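Long-range contacts in 5-carboxymethyl-2-hydroxymuconate semialdehyde dehydrogenase (Thermus thermophilus, PDB 2D4E), which probably oxidises 5-carboxymethyl-2-hydroxymuconate semialdehyde to the corresponding carboxylic acid, using NAD as the electron acceptor, as a member of the aldehyde dehydrogenase family: residues 42-47 and 200-205; 56-61 and 224-229. All coordinates share one frame; numbering follows the deposited sequence.

How the interactions relate
Both contacts pin the antiparallel hairpin of strands 43-48 and 53-59 onto loops of the NAD-binding part of the chain, and their centres lie about 6 Å apart. Interaction 1 uses the first strand and rests on metal coordination: a sodium ion gathers neutral oxygens from 42-47 and 200-205, beside a patch of rings. Interaction 2 uses the end of the second strand and relies on backbone polar contacts, two glycines and an arginine laid against a phenylalanine. Both are mainly buried; of the touching residues, W200 in interaction 1 and R60 and F228 in interaction 2 are partly exposed. They are tied together by F44 O accepting from A58 N in the hairpin and by Q226 NE2 probably donating to P202 O.

Interaction 1: 42-47 and 200-205; sequences ETFPSL and WSPFTA. With NA (sodium ion), chain I.
A sodium ion joins strand 43-47 to the turn that leads into helix 203-214. S46 OG, 2.7 Å from NA, is the one side-chain oxygen that these two segments give the metal; the torsion that puts OG anti to the backbone N (chi1 179°) swings it to the ion. The carbonyls do the rest: L47 O and W200 O each stand 2.5 Å from NA, and water 1 joins them, while D113 completes the site. Hard, neutral oxygens suit a sodium ion, and the carboxylate of D113 would be expected to offset its charge. S46 OG and W200 O approach to 3.4 Å because they share the metal, without a hydrogen bond between them.

The tight part lies beside the ion. P202 CD packs 3.5 Å from S46 OG, and S46 CB sits 3.7 Å from F203 CE1 and equally near CZ, so the far rim of the phenylalanine ring abuts the serine methylene. P202 CG lies above one face of that ring, toward its rim. A serine is small enough to pack against both the proline and the phenylalanine while still delivering an oxygen. Contact loosens at F44, whose CZ only reaches P202 CB at 4.3 Å. The looser parts are P45, exposed, and W200, partly exposed, whose CB atoms point away from the other segment; W200 instead stacks on H349 and meets W172, the nearest atoms of its side chain and the bound NAD being about 5 Å apart.

F203 also rests on L55 of strand 53-59 and on M109 of helix 103-114, whose D113 accepts a hydrogen bond from F203 N; thus the hairpin, helix 103-114 and the start of helix 203-214 converge on the sodium site.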
# COMPACT_ATOMS: atom_id res chain seq x y z
N GLU C 42 9.49 22.45 45.40
CA GLU C 42 10.82 21.89 45.19
C GLU C 42 11.33 22.04 43.76
O GLU C 42 10.55 22.05 42.80
CB GLU C 42 10.84 20.41 45.57
CG GLU C 42 10.82 20.16 47.07
CD GLU C 42 10.90 18.68 47.41
OE1 GLU C 42 11.75 17.97 46.82
OE2 GLU C 42 10.12 18.23 48.27
N THR C 43 12.65 22.16 43.63
CA THR C 43 13.29 22.28 42.33
C THR C 43 14.58 21.47 42.36
O THR C 43 15.02 21.02 43.41
CB THR C 43 13.65 23.75 41.98
OG1 THR C 43 14.59 24.25 42.94
CG2 THR C 43 12.41 24.63 41.98
N PHE C 44 15.18 21.28 41.19
CA PHE C 44 16.44 20.57 41.09
C PHE C 44 17.30 21.33 40.08
O PHE C 44 16.79 21.90 39.12
CB PHE C 44 16.21 19.11 40.66
CG PHE C 44 15.70 18.94 39.25
CD1 PHE C 44 16.60 18.80 38.18
CD2 PHE C 44 14.34 18.91 38.99
CE1 PHE C 44 16.13 18.63 36.88
CE2 PHE C 44 13.86 18.74 37.69
CZ PHE C 44 14.76 18.60 36.63
N PRO C 45 18.62 21.37 40.31
CA PRO C 45 19.50 22.09 39.39
C PRO C 45 19.97 21.29 38.19
O PRO C 45 19.93 20.06 38.18
CB PRO C 45 20.66 22.46 40.29
CG PRO C 45 20.82 21.20 41.12
CD PRO C 45 19.37 20.81 41.45
N SER C 46 20.39 22.02 37.16
CA SER C 46 20.94 21.43 35.95
C SER C 46 22.27 22.14 35.72
O SER C 46 22.33 23.37 35.71
CB SER C 46 20.03 21.64 34.75
OG SER C 46 20.63 21.06 33.60
N LEU C 47 23.32 21.35 35.53
CA LEU C 47 24.67 21.88 35.33
C LEU C 47 25.01 22.19 33.87
O LEU C 47 24.38 21.70 32.94
CB LEU C 47 25.70 20.87 35.86
CG LEU C 47 25.46 20.24 37.23
CD1 LEU C 47 26.58 19.24 37.53
CD2 LEU C 47 25.42 21.32 38.31
N TRP C 200 18.82 15.82 33.21
CA TRP C 200 20.13 16.44 33.01
C TRP C 200 20.18 17.59 32.00
O TRP C 200 21.22 18.23 31.84
CB TRP C 200 21.18 15.38 32.64
CG TRP C 200 21.72 14.63 33.81
CD1 TRP C 200 21.57 14.96 35.13
CD2 TRP C 200 22.54 13.46 33.78
NE1 TRP C 200 22.25 14.06 35.92
CE2 TRP C 200 22.86 13.13 35.12
CE3 TRP C 200 23.04 12.65 32.75
CZ2 TRP C 200 23.66 12.03 35.45
CZ3 TRP C 200 23.84 11.55 33.08
CH2 TRP C 200 24.14 11.25 34.43
N SER C 201 19.06 17.87 31.32
CA SER C 201 18.98 18.96 30.33
C SER C 201 17.50 19.32 30.11
O SER C 201 16.97 19.23 29.01
CB SER C 201 19.61 18.52 29.01
OG SER C 201 18.98 17.35 28.50
N PRO C 202 16.83 19.78 31.18
CA PRO C 202 15.42 20.16 31.21
C PRO C 202 14.97 21.46 30.55
O PRO C 202 13.82 21.57 30.11
CB PRO C 202 15.13 20.20 32.70
CG PRO C 202 16.39 20.84 33.22
CD PRO C 202 17.50 20.15 32.44
N PHE C 203 15.87 22.44 30.46
CA PHE C 203 15.53 23.75 29.92
C PHE C 203 14.83 23.85 28.57
O PHE C 203 13.81 24.52 28.45
CB PHE C 203 16.78 24.63 29.93
CG PHE C 203 17.38 24.78 31.29
CD1 PHE C 203 18.75 24.63 31.48
CD2 PHE C 203 16.57 25.00 32.40
CE1 PHE C 203 19.30 24.70 32.76
CE2 PHE C 203 17.12 25.06 33.68
CZ PHE C 203 18.48 24.91 33.85
N THR C 204 15.39 23.20 27.56
CA THR C 204 14.81 23.25 26.22
C THR C 204 13.33 22.84 26.17
O THR C 204 12.57 23.39 25.38
CB THR C 204 15.62 22.35 25.26
OG1 THR C 204 16.98 22.78 25.24
CG2 THR C 204 15.04 22.41 23.86
N ALA C 205 12.93 21.89 27.01
CA ALA C 205 11.54 21.43 27.03
C ALA C 205 10.60 22.53 27.52
O ALA C 205 9.52 22.73 26.95
CB ALA C 205 11.41 20.19 27.90
NA NA I . 22.59 20.32 31.90
O HOH W 1 23.83 18.44 32.89

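Interaction 2: 56-61 and 224-229; sequences GVAARG and LVQGFG. With NAD (nicotinamide-adenine-dinucleotide), chain K.
One face of the R60 guanidinium receives the edge of the F228 ring: CE1 of F228 lies 3.3 Å from CZ of R60, the planes are 62° apart, and NH2 lies at the ring's edge. F228 meets F44 too. This glycine-rich turn between strand 222-224 and helix 229-238, with F228 at the helix N-cap position, is consistent with the Rossmann-type NAD-binding fold of aldehyde dehydrogenases. R60 reaches it through an extended chain (chi1 -175°), and its NH2 forms a salt bridge with E231; an alanine here, lacking the guanidinium and that bridge, would probably leave the F228 edge less well packed and the helix start less firmly held.

Deeper in, G61 N donates to Q226 O at 2.7 Å, bent to 139° and from above the carbonyl plane. A CB on G61 would strike Q226 O and V225 CG1; one on G227 would strike G61 O, and its backbone angles alone call for glycine. Q226 turns its amide away to P202 O and T206 OG1, while its CB packs 3.2 Å from A59 O. Water 2 donates to G61 O and accepts from F228 N, each at 2.8 Å. G229 CA lies 3.1 Å from O2B of NAD.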
# COMPACT_ATOMS: atom_id res chain seq x y z
N GLY C 56 20.77 26.75 36.07
CA GLY C 56 19.49 27.19 36.57
C GLY C 56 18.80 26.02 37.24
O GLY C 56 19.43 24.99 37.50
N VAL C 57 17.51 26.16 37.51
CA VAL C 57 16.77 25.10 38.17
C VAL C 57 15.45 24.80 37.46
O VAL C 57 14.92 25.64 36.73
CB VAL C 57 16.47 25.48 39.65
CG1 VAL C 57 17.78 25.80 40.37
CG2 VAL C 57 15.53 26.67 39.72
N ALA C 58 14.94 23.59 37.66
CA ALA C 58 13.69 23.18 37.06
C ALA C 58 12.80 22.59 38.15
O ALA C 58 13.29 21.96 39.08
CB ALA C 58 13.95 22.14 35.97
N ALA C 59 11.49 22.80 38.03
CA ALA C 59 10.53 22.28 39.00
C ALA C 59 10.65 20.76 39.14
O ALA C 59 10.74 20.05 38.14
CB ALA C 59 9.11 22.66 38.60
N ARG C 60 10.66 20.28 40.37
CA ARG C 60 10.78 18.85 40.62
C ARG C 60 9.40 18.21 40.71
O ARG C 60 8.81 18.14 41.78
CB ARG C 60 11.55 18.61 41.92
CG ARG C 60 11.84 17.15 42.22
CD ARG C 60 12.82 17.02 43.37
NE ARG C 60 13.07 15.62 43.72
CZ ARG C 60 13.96 15.23 44.63
NH1 ARG C 60 14.67 16.12 45.29
NH2 ARG C 60 14.12 13.94 44.88
N GLY C 61 8.90 17.76 39.56
CA GLY C 61 7.58 17.16 39.50
C GLY C 61 7.47 15.76 40.07
O GLY C 61 8.41 14.96 40.00
N LEU C 224 3.69 19.42 30.13
CA LEU C 224 5.07 19.15 30.47
C LEU C 224 5.27 19.02 31.97
O LEU C 224 4.77 19.83 32.75
CB LEU C 224 5.96 20.28 29.95
CG LEU C 224 7.34 20.42 30.59
CD1 LEU C 224 8.18 19.20 30.25
CD2 LEU C 224 8.00 21.70 30.12
N VAL C 225 6.00 17.98 32.37
CA VAL C 225 6.30 17.76 33.77
C VAL C 225 7.79 17.48 33.90
O VAL C 225 8.28 16.47 33.40
CB VAL C 225 5.51 16.57 34.36
CG1 VAL C 225 5.84 16.42 35.84
CG2 VAL C 225 4.01 16.79 34.19
N GLN C 226 8.51 18.38 34.55
CA GLN C 226 9.94 18.23 34.76
C GLN C 226 10.16 17.35 35.97
O GLN C 226 9.33 17.33 36.89
CB GLN C 226 10.59 19.60 34.99
CG GLN C 226 10.46 20.57 33.84
CD GLN C 226 11.47 20.31 32.74
OE1 GLN C 226 12.14 19.28 32.72
NE2 GLN C 226 11.59 21.26 31.82
N GLY C 227 11.26 16.61 36.00
CA GLY C 227 11.52 15.76 37.15
C GLY C 227 12.35 14.53 36.87
O GLY C 227 12.66 14.21 35.72
N PHE C 228 12.71 13.84 37.95
CA PHE C 228 13.53 12.64 37.87
C PHE C 228 12.78 11.44 37.30
O PHE C 228 11.56 11.35 37.42
CB PHE C 228 14.06 12.30 39.27
CG PHE C 228 14.90 13.39 39.88
CD1 PHE C 228 14.86 13.62 41.25
CD2 PHE C 228 15.73 14.18 39.09
CE1 PHE C 228 15.65 14.62 41.83
CE2 PHE C 228 16.52 15.18 39.66
CZ PHE C 228 16.48 15.40 41.03
N GLY C 229 13.52 10.52 36.69
CA GLY C 229 12.92 9.34 36.11
C GLY C 229 12.12 8.50 37.09
O GLY C 229 11.00 8.07 36.80
PA NAD K . 17.62 7.04 30.63
O1A NAD K . 17.95 6.89 32.05
O2A NAD K . 16.90 5.88 30.10
O5B NAD K . 16.70 8.34 30.31
C5B NAD K . 15.56 8.37 29.39
C4B NAD K . 14.36 8.89 30.14
O4B NAD K . 14.02 7.82 31.05
C3B NAD K . 14.64 10.11 31.06
O3B NAD K . 13.73 11.19 30.76
C2B NAD K . 14.48 9.52 32.47
O2B NAD K . 14.00 10.48 33.44
C1B NAD K . 13.52 8.38 32.21
N9A NAD K . 13.57 7.36 33.25
C8A NAD K . 14.66 6.84 33.92
N7A NAD K . 14.34 5.90 34.84
C5A NAD K . 12.95 5.83 34.73
C6A NAD K . 11.97 5.03 35.43
N6A NAD K . 12.30 4.15 36.38
N1A NAD K . 10.65 5.22 35.07
C2A NAD K . 10.32 6.14 34.08
N3A NAD K . 11.14 6.92 33.39
C4A NAD K . 12.45 6.73 33.76
O3 NAD K . 18.93 7.30 29.90
PN NAD K . 19.62 8.44 29.03
O1N NAD K . 20.92 8.69 29.67
O2N NAD K . 18.71 9.59 28.93
O5D NAD K . 19.78 7.52 27.80
C5D NAD K . 20.70 7.63 26.74
C4D NAD K . 20.28 6.38 26.04
O4D NAD K . 19.20 6.62 25.11
C3D NAD K . 21.38 5.59 25.33
O3D NAD K . 21.37 4.19 25.68
C2D NAD K . 21.04 5.87 23.87
O2D NAD K . 21.55 4.83 23.02
C1D NAD K . 19.53 5.98 23.92
N1N NAD K . 18.96 6.70 22.77
C2N NAD K . 18.33 5.86 21.87
C3N NAD K . 17.77 6.47 20.75
C7N NAD K . 17.07 5.65 19.67
O7N NAD K . 16.60 6.25 18.71
N7N NAD K . 16.99 4.32 19.78
C4N NAD K . 17.86 7.92 20.54
C5N NAD K . 18.54 8.65 21.55
C6N NAD K . 19.11 8.12 22.68
O HOH W 2 11.19 14.77 40.05